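Local coordinates for DegV family protein (Eubacterium eligens, PDB 3FDJ), which is of unknown function but, as a DegV family protein, probably binds a fatty acid, as its characterised relatives do, at residues C12-K15 and V21-A24; R46-L51 and A266-I271; I125-Q130 and K225-H230; R154-L159 and Q213-D218. All coordinates share one frame; numbering follows the deposited sequence. Where two conformers were deposited one is given.

Contact 1. Residues C12-K15 and V21-A24; sequences CDIK and VFKA
Cys12 SG, Ile14 O and Lys15 O all lie at the edge of the Phe22 ring, where a loop folds back against the strand it leads into. The loop is a crossover connection between parallel strands. It leaves strand 5-9, runs through residues 12-15 and returns in strand 21-30, which pairs with strand 5-9 through Val21 and Lys23.

The packed part gathers round the ring. Cys12 SG sits 3.9 Å from Phe22 CZ, close to the ring plane, in a sulfur-aromatic contact made at the edge. CG of Phe22 stands anti to its own backbone nitrogen (chi1 173°), which carries the ring out to the loop. The side chain of Ile14 crosses that of Phe22 at about a right angle, with Ile14 CG1 4.2 Å from Phe22 CZ. Ile14 O touches both residues of the strand that face the loop. Ile14 O is 3.8 Å from Phe22 CE2 and 3.5 Å from Ala24 CB. Leu126 of helix 120-134 touches both Cys12 and Phe22 and extends this apolar side.

The other side is looser. No direct hydrogen bond joins the two segments. Lys15 is exposed, its CB pointing away from the strand. Water mediates here. One molecule donates to Lys15 O and accepts from Ala24 N, linking the backbones at one remove. A second lies 3.0 Å from Lys15 O and near Phe22 O. Lys15 O also belongs to the packed side, for it lies in the plane of the Phe22 ring, 3.6 Å from Phe22 CD2.

Contact 2. Residues R46-L51 and A266-I271; sequences RMLDIL and AERGGI
Asp49 and Arg268 make the ionic part of this contact. Both terminal nitrogens of the arginine reach the same carboxylate oxygen, with Arg268 NH1 and NH2 each 2.9 Å from Asp49 OD1. This is an end-on grip on a single atom, so both bonds are bent, near 138°. The carboxylate and guanidinium planes are turned 58° apart. NH1 comes in nearly along the C-O direction of OD1, while NH2 comes from above the carboxylate plane. Arg268 has further acidic partners. Its NE bonds Glu232 and its NH1 also bonds Glu52, so acids probably balance the charge from several sides.

The apolar part belongs to Leu48. Its CB lies over one face of the guanidinium group, toward the rim, 3.6 Å from Arg268 NH2. Leu48 CD1 follows, 4.0 Å from Arg268 NE. The long arginine chain bends at chi3 (-127°), which sets its flat end with one face to Leu48 and an edge to Asp49.

The backbone part is a turn. Gly270 N bonds Glu267 O at 2.9 Å, just after helix 260-266 ends. Gly269 takes a positive phi that suits glycine. Arg268 belongs to this type II beta turn from Glu267 to Gly270, and its side chain reaches across to helix 44-52 in a salt bridge.

Contact 3. Residues I125-Q130 and K225-H230; sequences ILEQLQ and KLRICH
Glu127 OE1 is gripped by two basic side chains, Arg227 NH2 at 2.7 Å and Lys225 NZ at 2.9 Å. The three residues form a salt-bridge network between helix 120-134 and strand 226-230. The two donors use different sides of the oxygen. Arg227 NH2 takes the syn lone pair, while Lys225 NZ comes from the anti side, somewhat out of the carboxylate plane.

Arg227 holds the carboxylate side-on. Its second bond runs from Arg227 NE to Glu127 OE2, 2.9 Å long and almost straight at 174°. The pair of bonds, one to each oxygen, limits rotation of the acid. The NE bond lies in the guanidinium plane, but the NH2 bond is tilted from it, and the two flat groups are 34° apart. Glu127 and Arg227 approach from opposite directions. Beyond CG the glutamate is extended (chi2 -178°), which takes its carboxylate across to the strand.

Lys225 comes in obliquely. Its chain bends at chi3, and NZ also lies 3.4 Å from Glu127 CB. Its CG packs over one face of the Arg227 guanidinium.

The network goes further. Glu127 OE2 also bonds Arg123 NE, and Arg227 NH2 also bonds Asp252. The positive groups probably favour the charged form of Glu127. A leucine in place of Arg227 would probably cost Glu127 its two-bond grip, leaving only Lys225 and Arg123 of the partners named here to hold it, and would leave Asp252 without this mate. The remaining nitrogen is also used: Arg227 NH1 donates to Leu226 O at 2.9 Å, from above the carbonyl plane.

Contact 4. Residues R154-L159 and Q213-D218; sequences RLFCSL and QALLDD
Phe156 meets Leu215 and Leu216, which stand next to each other on helix 205-219. The phenylalanine CG lies anti to its carbonyl carbon (chi1 -62°), and chi2 of -79° turns the ring so that one face looks at Leu215. Leu215 CB sits over that face, 4.3 Å from the centroid of the Phe156 ring and 25° off its normal. This is a CH-pi contact. The closest carbon pair in it is Leu215 CB and Phe156 CE1, 3.9 Å apart. Further out, Leu215 CD1 reaches Phe156 CD1 at 4.0 Å, so the leucine runs obliquely across the ring.

Leu216 has the same rotamer as Leu215 but starts from another side of the helix. Its CB does not point at the strand; only the branch end approaches. Leu216 CD2 comes to 4.0 Å from Phe156 CE2, and the two side chains slide past each other in opposite directions.

Within the strand, the Arg154 side chain folds back so that one face of its guanidinium meets Phe156 CZ. Leu212 of the helix also touches the Phe156 ring. Replacing Phe156 by an alanine would probably open a gap beneath Leu215 and take away the surface that Leu216 and Arg154 lean on.

Leu215 also touches Ile187 on the neighbouring strand 184-190. Such apolar contact of a helix lying on a mixed beta sheet is characteristic of layered alpha/beta folds.

Contact 1 comes first in the chain and closes a short loop between two parallel strands of the N-terminal sheet. The other three are nested. Contact 2 opens on helix 44-52 and closes only at 266-271, tying that helix to the turn before strand 271-276. Inside its loop lies contact 3, which joins helix 120-134 to strand 226-230 of the second sheet. Inside that again lies contact 4, where helix 205-219 covers strand 153-159 of the same sheet. Contact 1 touches contact 3 through Phe22 and Leu126. Contact 2 touches contacts 3 and 4 through Ile271, whose strand lies between theirs.

Contact 1. Residues C12-K15 and V21-A24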
loop_
_atom_site.group_PDB
_atom_site.type_symbol
_atom_site.label_atom_id
_atom_site.label_comp_id
_atom_site.label_asym_id
_atom_site.label_seq_id
_atom_site.Cartn_x
_atom_site.Cartn_y
_atom_site.Cartn_z
ATOM N N CYS A 12 -1.650 -1.808 3.805
ATOM C CA CYS A 12 -1.564 -2.985 2.933
ATOM C C CYS A 12 -2.922 -3.421 2.366
ATOM O O CYS A 12 -2.977 -4.272 1.482
ATOM C CB CYS A 12 -0.900 -4.148 3.661
ATOM S SG CYS A 12 -1.921 -4.909 4.892
ATOM N N ASP A 13 -4.004 -2.838 2.889
ATOM C CA ASP A 13 -5.396 -3.049 2.414
ATOM C C ASP A 13 -6.007 -4.423 2.761
ATOM O O ASP A 13 -7.187 -4.647 2.467
ATOM C CB ASP A 13 -5.552 -2.828 0.886
ATOM C CG ASP A 13 -5.020 -1.466 0.398
ATOM O OD1 ASP A 13 -5.445 -0.425 0.953
ATOM O OD2 ASP A 13 -4.216 -1.448 -0.585
ATOM N N ILE A 14 -5.244 -5.325 3.378
ATOM C CA ILE A 14 -5.723 -6.691 3.633
ATOM C C ILE A 14 -5.731 -6.982 5.120
ATOM O O ILE A 14 -5.036 -6.312 5.902
ATOM C CB ILE A 14 -4.929 -7.768 2.856
ATOM C CG1 ILE A 14 -3.445 -7.772 3.225
ATOM C CG2 ILE A 14 -5.078 -7.513 1.360
ATOM C CD1 ILE A 14 -2.684 -9.022 2.793
ATOM N N LYS A 15 -6.556 -7.956 5.481
ATOM C CA LYS A 15 -6.737 -8.375 6.872
ATOM C C LYS A 15 -6.334 -9.828 7.120
ATOM O O LYS A 15 -6.199 -10.225 8.277
ATOM C CB LYS A 15 -8.193 -8.174 7.295
ATOM C CG LYS A 15 -8.504 -6.814 7.907
ATOM C CD LYS A 15 -8.849 -5.762 6.878
ATOM C CE LYS A 15 -9.260 -4.443 7.558
ATOM N NZ LYS A 15 -9.142 -3.286 6.622
ATOM N N VAL A 21 0.071 -16.861 9.328
ATOM C CA VAL A 21 -0.272 -16.100 10.506
ATOM C C VAL A 21 0.001 -14.645 10.134
ATOM O O VAL A 21 1.141 -14.285 9.851
ATOM C CB VAL A 21 0.571 -16.478 11.699
ATOM C CG1 VAL A 21 0.212 -15.592 12.904
ATOM C CG2 VAL A 21 0.398 -17.965 12.039
ATOM N N PHE A 22 -1.037 -13.819 10.157
ATOM C CA PHE A 22 -0.939 -12.442 9.691
ATOM C C PHE A 22 -1.838 -11.535 10.510
ATOM O O PHE A 22 -2.987 -11.875 10.790
ATOM C CB PHE A 22 -1.344 -12.340 8.232
ATOM C CG PHE A 22 -1.434 -10.913 7.742
ATOM C CD1 PHE A 22 -0.276 -10.212 7.440
ATOM C CD2 PHE A 22 -2.656 -10.268 7.667
ATOM C CE1 PHE A 22 -0.331 -8.866 7.044
ATOM C CE2 PHE A 22 -2.728 -8.928 7.281
ATOM C CZ PHE A 22 -1.581 -8.244 6.947
ATOM N N LYS A 23 -1.323 -10.365 10.849
ATOM C CA LYS A 23 -2.094 -9.347 11.529
ATOM C C LYS A 23 -1.857 -7.961 10.947
ATOM O O LYS A 23 -0.697 -7.518 10.840
ATOM C CB LYS A 23 -1.691 -9.335 13.000
ATOM C CG LYS A 23 -2.587 -8.510 13.833
ATOM C CD LYS A 23 -3.919 -9.199 14.038
ATOM C CE LYS A 23 -4.944 -8.262 14.617
ATOM N NZ LYS A 23 -4.640 -8.010 16.052
ATOM N N ALA A 24 -2.949 -7.277 10.603
ATOM C CA ALA A 24 -2.892 -5.876 10.172
ATOM C C ALA A 24 -3.039 -4.944 11.376
ATOM O O ALA A 24 -3.817 -5.220 12.292
ATOM C CB ALA A 24 -3.979 -5.578 9.114
HETATM O O HOH W 1 -5.481 -8.700 10.598
HETATM O O HOH W 2 -5.560 -12.840 9.497
#

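Contact 2. Residues R46-L51 and A266-I271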
loop_
_atom_site.group_PDB
_atom_site.type_symbol
_atom_site.label_atom_id
_atom_site.label_comp_id
_atom_site.label_asym_id
_atom_site.label_seq_id
_atom_site.Cartn_x
_atom_site.Cartn_y
_atom_site.Cartn_z
ATOM N N ARG A 46 -19.144 5.289 3.856
ATOM C CA ARG A 46 -19.612 6.342 4.742
ATOM C C ARG A 46 -18.523 7.396 5.022
ATOM O O ARG A 46 -18.790 8.603 5.018
ATOM C CB ARG A 46 -20.117 5.736 6.063
ATOM C CG ARG A 46 -20.434 6.762 7.140
ATOM C CD ARG A 46 -21.017 6.119 8.406
ATOM N NE ARG A 46 -21.252 7.125 9.438
ATOM C CZ ARG A 46 -20.331 7.612 10.271
ATOM N NH1 ARG A 46 -19.069 7.197 10.236
ATOM N NH2 ARG A 46 -20.679 8.540 11.157
HETATM N N MSE A 47 -17.302 6.938 5.284
HETATM C CA MSE A 47 -16.209 7.860 5.558
HETATM C C MSE A 47 -15.966 8.778 4.359
HETATM O O MSE A 47 -15.793 9.981 4.522
HETATM C CB MSE A 47 -14.921 7.097 5.878
HETATM C CG MSE A 47 -13.769 8.009 6.253
HETATM SE SE MSE A 47 -12.099 7.031 6.420
HETATM C CE MSE A 47 -11.773 6.598 4.534
ATOM N N LEU A 48 -15.922 8.201 3.163
ATOM C CA LEU A 48 -15.697 8.993 1.956
ATOM C C LEU A 48 -16.822 10.016 1.750
ATOM O O LEU A 48 -16.562 11.146 1.329
ATOM C CB LEU A 48 -15.566 8.088 0.733
ATOM C CG LEU A 48 -14.320 7.187 0.689
ATOM C CD1 LEU A 48 -14.405 6.224 -0.485
ATOM C CD2 LEU A 48 -13.061 8.019 0.622
ATOM N N ASP A 49 -18.064 9.616 2.030
ATOM C CA ASP A 49 -19.195 10.536 1.933
ATOM C C ASP A 49 -19.034 11.684 2.927
ATOM O O ASP A 49 -19.305 12.833 2.597
ATOM C CB ASP A 49 -20.542 9.816 2.178
ATOM C CG ASP A 49 -21.037 9.006 0.960
ATOM O OD1 ASP A 49 -20.371 8.979 -0.102
ATOM O OD2 ASP A 49 -22.122 8.383 1.068
ATOM N N ILE A 50 -18.588 11.377 4.141
ATOM C CA ILE A 50 -18.385 12.408 5.154
ATOM C C ILE A 50 -17.296 13.381 4.714
ATOM O O ILE A 50 -17.478 14.608 4.781
ATOM C CB ILE A 50 -18.052 11.807 6.539
ATOM C CG1 ILE A 50 -19.311 11.201 7.164
ATOM C CG2 ILE A 50 -17.491 12.855 7.473
ATOM C CD1 ILE A 50 -19.023 10.371 8.401
ATOM N N LEU A 51 -16.182 12.835 4.229
ATOM C CA LEU A 51 -15.060 13.667 3.817
ATOM C C LEU A 51 -15.376 14.546 2.614
ATOM O O LEU A 51 -14.958 15.692 2.581
ATOM C CB LEU A 51 -13.821 12.820 3.535
ATOM C CG LEU A 51 -13.265 12.168 4.793
ATOM C CD1 LEU A 51 -12.257 11.109 4.436
ATOM C CD2 LEU A 51 -12.672 13.194 5.733
ATOM N N ALA A 266 -5.758 7.961 -1.740
ATOM C CA ALA A 266 -5.985 7.774 -3.189
ATOM C C ALA A 266 -7.279 8.418 -3.677
ATOM O O ALA A 266 -7.390 8.797 -4.848
ATOM C CB ALA A 266 -5.936 6.295 -3.572
ATOM N N GLU A 267 -8.245 8.524 -2.773
ATOM C CA GLU A 267 -9.560 9.153 -2.989
ATOM C C GLU A 267 -10.474 8.386 -3.934
ATOM O O GLU A 267 -10.059 7.464 -4.624
ATOM C CB GLU A 267 -9.436 10.631 -3.361
ATOM C CG GLU A 267 -8.781 11.408 -2.233
ATOM C CD GLU A 267 -8.951 12.912 -2.328
ATOM O OE1 GLU A 267 -10.098 13.376 -2.557
ATOM O OE2 GLU A 267 -7.936 13.620 -2.115
ATOM N N ARG A 268 -11.747 8.751 -3.906
ATOM C CA ARG A 268 -12.731 8.089 -4.730
ATOM C C ARG A 268 -12.278 8.106 -6.180
ATOM O O ARG A 268 -11.843 9.140 -6.701
ATOM C CB ARG A 268 -14.086 8.791 -4.607
ATOM C CG ARG A 268 -15.243 7.879 -4.721
ATOM C CD ARG A 268 -16.478 8.539 -4.095
ATOM N NE ARG A 268 -17.091 7.667 -3.098
ATOM C CZ ARG A 268 -17.864 8.076 -2.092
ATOM N NH1 ARG A 268 -18.119 9.367 -1.902
ATOM N NH2 ARG A 268 -18.382 7.180 -1.262
ATOM N N GLY A 269 -12.363 6.938 -6.809
ATOM C CA GLY A 269 -11.995 6.763 -8.202
ATOM C C GLY A 269 -10.583 6.244 -8.379
ATOM O O GLY A 269 -10.199 5.805 -9.463
ATOM N N GLY A 270 -9.777 6.324 -7.330
ATOM C CA GLY A 270 -8.365 6.041 -7.440
ATOM C C GLY A 270 -8.032 4.576 -7.656
ATOM O O GLY A 270 -8.783 3.659 -7.221
ATOM N N ILE A 271 -6.911 4.361 -8.352
ATOM C CA ILE A 271 -6.344 3.039 -8.610
ATOM C C ILE A 271 -4.890 3.023 -8.145
ATOM O O ILE A 271 -4.176 4.013 -8.323
ATOM C CB ILE A 271 -6.370 2.721 -10.120
ATOM C CG1 ILE A 271 -7.814 2.595 -10.627
ATOM C CG2 ILE A 271 -5.541 1.470 -10.430
ATOM C CD1 ILE A 271 -8.541 1.399 -10.101
#

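Contact 3. Residues I125-Q130 and K225-H230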
loop_
_atom_site.group_PDB
_atom_site.type_symbol
_atom_site.label_atom_id
_atom_site.label_comp_id
_atom_site.label_asym_id
_atom_site.label_seq_id
_atom_site.Cartn_x
_atom_site.Cartn_y
_atom_site.Cartn_z
ATOM N N ILE A 125 5.031 -7.783 -1.286
ATOM C CA ILE A 125 6.079 -8.133 -0.322
ATOM C C ILE A 125 5.583 -9.229 0.648
ATOM O O ILE A 125 6.243 -10.246 0.840
ATOM C CB ILE A 125 6.581 -6.885 0.427
ATOM C CG1 ILE A 125 7.292 -5.962 -0.560
ATOM C CG2 ILE A 125 7.517 -7.272 1.584
ATOM C CD1 ILE A 125 7.553 -4.536 -0.044
ATOM N N LEU A 126 4.412 -9.017 1.224
ATOM C CA LEU A 126 3.825 -9.976 2.172
ATOM C C LEU A 126 3.653 -11.345 1.533
ATOM O O LEU A 126 3.973 -12.366 2.153
ATOM C CB LEU A 126 2.490 -9.463 2.688
ATOM C CG LEU A 126 2.602 -8.330 3.686
ATOM C CD1 LEU A 126 1.275 -7.592 3.783
ATOM C CD2 LEU A 126 3.024 -8.871 5.060
ATOM N N GLU A 127 3.182 -11.363 0.283
ATOM C CA GLU A 127 3.006 -12.621 -0.415
ATOM C C GLU A 127 4.329 -13.341 -0.703
ATOM O O GLU A 127 4.375 -14.572 -0.746
ATOM C CB GLU A 127 2.212 -12.445 -1.695
ATOM C CG GLU A 127 0.743 -12.063 -1.470
ATOM C CD GLU A 127 -0.012 -11.952 -2.771
ATOM O OE1 GLU A 127 0.359 -12.683 -3.724
ATOM O OE2 GLU A 127 -0.974 -11.162 -2.849
ATOM N N GLN A 128 5.386 -12.581 -0.945
ATOM C CA GLN A 128 6.681 -13.186 -1.183
ATOM C C GLN A 128 7.275 -13.751 0.106
ATOM O O GLN A 128 7.909 -14.811 0.073
ATOM C CB GLN A 128 7.649 -12.213 -1.850
ATOM C CG GLN A 128 8.949 -12.859 -2.282
ATOM C CD GLN A 128 8.804 -13.914 -3.365
ATOM O OE1 GLN A 128 7.787 -14.007 -4.063
ATOM N NE2 GLN A 128 9.838 -14.729 -3.503
ATOM N N LEU A 129 7.055 -13.059 1.223
ATOM C CA LEU A 129 7.463 -13.543 2.531
ATOM C C LEU A 129 6.743 -14.875 2.782
ATOM O O LEU A 129 7.378 -15.879 3.174
ATOM C CB LEU A 129 7.137 -12.544 3.625
ATOM C CG LEU A 129 8.006 -11.275 3.651
ATOM C CD1 LEU A 129 7.382 -10.238 4.599
ATOM C CD2 LEU A 129 9.465 -11.649 3.997
ATOM N N GLN A 130 5.439 -14.899 2.495
ATOM C CA GLN A 130 4.666 -16.115 2.661
ATOM C C GLN A 130 5.210 -17.258 1.815
ATOM O O GLN A 130 5.416 -18.366 2.318
ATOM C CB GLN A 130 3.201 -15.870 2.296
ATOM C CG GLN A 130 2.395 -17.164 2.200
ATOM C CD GLN A 130 0.929 -16.901 1.958
ATOM O OE1 GLN A 130 0.531 -15.765 1.691
ATOM N NE2 GLN A 130 0.120 -17.941 2.080
ATOM N N LYS A 225 3.548 -11.368 -11.261
ATOM C CA LYS A 225 2.489 -11.075 -10.332
ATOM C C LYS A 225 2.060 -9.601 -10.415
ATOM O O LYS A 225 2.891 -8.708 -10.519
ATOM C CB LYS A 225 2.972 -11.440 -8.926
ATOM C CG LYS A 225 1.942 -11.228 -7.861
ATOM C CD LYS A 225 2.483 -11.566 -6.486
ATOM C CE LYS A 225 2.769 -13.017 -6.338
ATOM N NZ LYS A 225 2.864 -13.399 -4.904
ATOM N N LEU A 226 0.747 -9.384 -10.390
ATOM C CA LEU A 226 0.116 -8.077 -10.542
ATOM C C LEU A 226 -0.984 -7.947 -9.502
ATOM O O LEU A 226 -1.836 -8.838 -9.366
ATOM C CB LEU A 226 -0.538 -7.972 -11.932
ATOM C CG LEU A 226 -1.463 -6.772 -12.205
ATOM C CD1 LEU A 226 -0.646 -5.515 -12.200
ATOM C CD2 LEU A 226 -2.212 -6.982 -13.546
ATOM N N ARG A 227 -0.976 -6.841 -8.762
ATOM C CA ARG A 227 -1.972 -6.602 -7.714
ATOM C C ARG A 227 -2.512 -5.197 -7.918
ATOM O O ARG A 227 -1.746 -4.251 -8.066
ATOM C CB ARG A 227 -1.339 -6.755 -6.306
ATOM C CG ARG A 227 -0.861 -8.178 -5.992
ATOM C CD ARG A 227 -2.011 -9.152 -5.914
ATOM N NE ARG A 227 -1.587 -10.528 -5.635
ATOM C CZ ARG A 227 -1.381 -11.488 -6.530
ATOM N NH1 ARG A 227 -1.602 -11.305 -7.826
ATOM N NH2 ARG A 227 -1.012 -12.684 -6.095
ATOM N N ILE A 228 -3.831 -5.070 -7.980
ATOM C CA ILE A 228 -4.473 -3.778 -8.224
ATOM C C ILE A 228 -5.542 -3.539 -7.153
ATOM O O ILE A 228 -6.464 -4.369 -6.999
ATOM C CB ILE A 228 -5.171 -3.739 -9.606
ATOM C CG1 ILE A 228 -4.243 -4.195 -10.738
ATOM C CG2 ILE A 228 -5.783 -2.340 -9.863
ATOM C CD1 ILE A 228 -4.927 -4.359 -12.144
ATOM N N CYS A 229 -5.426 -2.437 -6.411
ATOM C CA CYS A 229 -6.492 -2.011 -5.519
ATOM C C CYS A 229 -7.155 -0.750 -6.069
ATOM O O CYS A 229 -6.568 -0.014 -6.883
ATOM C CB CYS A 229 -6.029 -1.841 -4.062
ATOM S SG CYS A 229 -5.186 -0.377 -3.796
ATOM N N HIS A 230 -8.416 -0.562 -5.697
ATOM C CA HIS A 230 -9.219 0.529 -6.161
ATOM C C HIS A 230 -10.074 1.082 -5.044
ATOM O O HIS A 230 -10.423 0.376 -4.089
ATOM C CB HIS A 230 -10.105 0.094 -7.335
ATOM C CG HIS A 230 -11.151 -0.893 -6.953
ATOM N ND1 HIS A 230 -12.379 -0.517 -6.450
ATOM C CD2 HIS A 230 -11.128 -2.246 -6.928
ATOM C CE1 HIS A 230 -13.077 -1.600 -6.163
ATOM N NE2 HIS A 230 -12.341 -2.663 -6.444
#

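Contact 4. Residues R154-L159 and Q213-D218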
loop_
_atom_site.group_PDB
_atom_site.type_symbol
_atom_site.label_atom_id
_atom_site.label_comp_id
_atom_site.label_asym_id
_atom_site.label_seq_id
_atom_site.Cartn_x
_atom_site.Cartn_y
_atom_site.Cartn_z
ATOM N N ARG A 154 7.471 -2.684 -8.675
ATOM C CA ARG A 154 7.143 -1.301 -8.946
ATOM C C ARG A 154 5.710 -1.019 -8.562
ATOM O O ARG A 154 4.900 -1.941 -8.449
ATOM C CB ARG A 154 7.296 -0.986 -10.423
ATOM C CG ARG A 154 8.738 -1.038 -10.935
ATOM C CD ARG A 154 9.646 0.065 -10.364
ATOM N NE ARG A 154 9.130 1.405 -10.632
ATOM C CZ ARG A 154 9.296 2.114 -11.744
ATOM N NH1 ARG A 154 10.020 1.649 -12.758
ATOM N NH2 ARG A 154 8.751 3.336 -11.830
ATOM N N LEU A 155 5.405 0.260 -8.391
ATOM C CA LEU A 155 4.056 0.709 -8.139
ATOM C C LEU A 155 3.705 1.867 -9.050
ATOM O O LEU A 155 4.501 2.791 -9.224
ATOM C CB LEU A 155 3.891 1.145 -6.678
ATOM C CG LEU A 155 2.506 1.694 -6.305
ATOM C CD1 LEU A 155 2.135 1.253 -4.882
ATOM C CD2 LEU A 155 2.439 3.193 -6.440
ATOM N N PHE A 156 2.492 1.836 -9.584
ATOM C CA PHE A 156 1.939 2.957 -10.318
ATOM C C PHE A 156 0.547 3.257 -9.787
ATOM O O PHE A 156 -0.156 2.353 -9.283
ATOM C CB PHE A 156 1.870 2.645 -11.815
ATOM C CG PHE A 156 3.202 2.393 -12.441
ATOM C CD1 PHE A 156 4.041 3.459 -12.787
ATOM C CD2 PHE A 156 3.653 1.095 -12.650
ATOM C CE1 PHE A 156 5.297 3.228 -13.326
ATOM C CE2 PHE A 156 4.905 0.869 -13.211
ATOM C CZ PHE A 156 5.728 1.929 -13.539
ATOM N N CYS A 157 0.126 4.509 -9.906
ATOM C CA CYS A 157 -1.200 4.883 -9.462
ATOM C C CYS A 157 -1.820 5.860 -10.443
ATOM O O CYS A 157 -1.118 6.508 -11.205
ATOM C CB CYS A 157 -1.169 5.470 -8.056
ATOM S SG CYS A 157 -0.232 6.959 -7.903
ATOM N N SER A 158 -3.136 5.930 -10.421
ATOM C CA SER A 158 -3.870 6.983 -11.114
ATOM C C SER A 158 -4.915 7.551 -10.162
ATOM O O SER A 158 -5.806 6.826 -9.691
ATOM C CB SER A 158 -4.525 6.423 -12.369
ATOM O OG SER A 158 -5.161 7.469 -13.088
ATOM N N LEU A 159 -4.795 8.833 -9.855
ATOM C CA LEU A 159 -5.620 9.488 -8.857
ATOM C C LEU A 159 -6.472 10.592 -9.476
ATOM O O LEU A 159 -5.964 11.435 -10.207
ATOM C CB LEU A 159 -4.741 10.054 -7.748
ATOM C CG LEU A 159 -3.725 9.083 -7.159
ATOM C CD1 LEU A 159 -2.971 9.741 -6.004
ATOM C CD2 LEU A 159 -4.415 7.771 -6.684
ATOM N N GLN A 213 0.557 0.818 -20.108
ATOM C CA GLN A 213 1.248 -0.193 -20.897
ATOM C C GLN A 213 2.656 0.274 -21.236
ATOM O O GLN A 213 3.604 -0.507 -21.146
ATOM C CB GLN A 213 0.464 -0.576 -22.169
ATOM C CG GLN A 213 1.137 -1.665 -22.951
ATOM C CD GLN A 213 0.277 -2.223 -24.072
ATOM O OE1 GLN A 213 -0.933 -1.982 -24.132
ATOM N NE2 GLN A 213 0.897 -3.024 -24.936
ATOM N N ALA A 214 2.806 1.550 -21.601
ATOM C CA ALA A 214 4.128 2.097 -21.907
ATOM C C ALA A 214 5.039 2.100 -20.648
ATOM O O ALA A 214 6.220 1.735 -20.715
ATOM C CB ALA A 214 4.015 3.507 -22.515
ATOM N N LEU A 215 4.474 2.475 -19.507
ATOM C CA LEU A 215 5.217 2.501 -18.234
ATOM C C LEU A 215 5.661 1.094 -17.806
ATOM O O LEU A 215 6.826 0.891 -17.395
ATOM C CB LEU A 215 4.386 3.150 -17.136
ATOM C CG LEU A 215 4.141 4.651 -17.274
ATOM C CD1 LEU A 215 3.037 5.119 -16.334
ATOM C CD2 LEU A 215 5.429 5.444 -17.052
ATOM N N LEU A 216 4.745 0.127 -17.925
ATOM C CA LEU A 216 5.048 -1.249 -17.582
ATOM C C LEU A 216 6.156 -1.811 -18.485
ATOM O O LEU A 216 7.075 -2.451 -17.987
ATOM C CB LEU A 216 3.796 -2.109 -17.645
ATOM C CG LEU A 216 2.820 -1.835 -16.488
ATOM C CD1 LEU A 216 1.440 -2.459 -16.768
ATOM C CD2 LEU A 216 3.376 -2.325 -15.162
ATOM N N ASP A 217 6.060 -1.562 -19.795
ATOM C CA ASP A 217 7.091 -1.961 -20.752
ATOM C C ASP A 217 8.471 -1.420 -20.334
ATOM O O ASP A 217 9.464 -2.164 -20.256
ATOM C CB ASP A 217 6.782 -1.440 -22.171
ATOM C CG ASP A 217 5.635 -2.195 -22.864
ATOM O OD1 ASP A 217 5.164 -3.241 -22.355
ATOM O OD2 ASP A 217 5.192 -1.730 -23.947
ATOM N N ASP A 218 8.529 -0.119 -20.084
ATOM C CA ASP A 218 9.785 0.514 -19.688
ATOM C C ASP A 218 10.295 0.005 -18.340
ATOM O O ASP A 218 11.496 -0.064 -18.121
ATOM C CB ASP A 218 9.619 2.020 -19.626
ATOM C CG ASP A 218 9.614 2.665 -20.999
ATOM O OD1 ASP A 218 9.735 1.943 -22.026
ATOM O OD2 ASP A 218 9.497 3.915 -21.053
#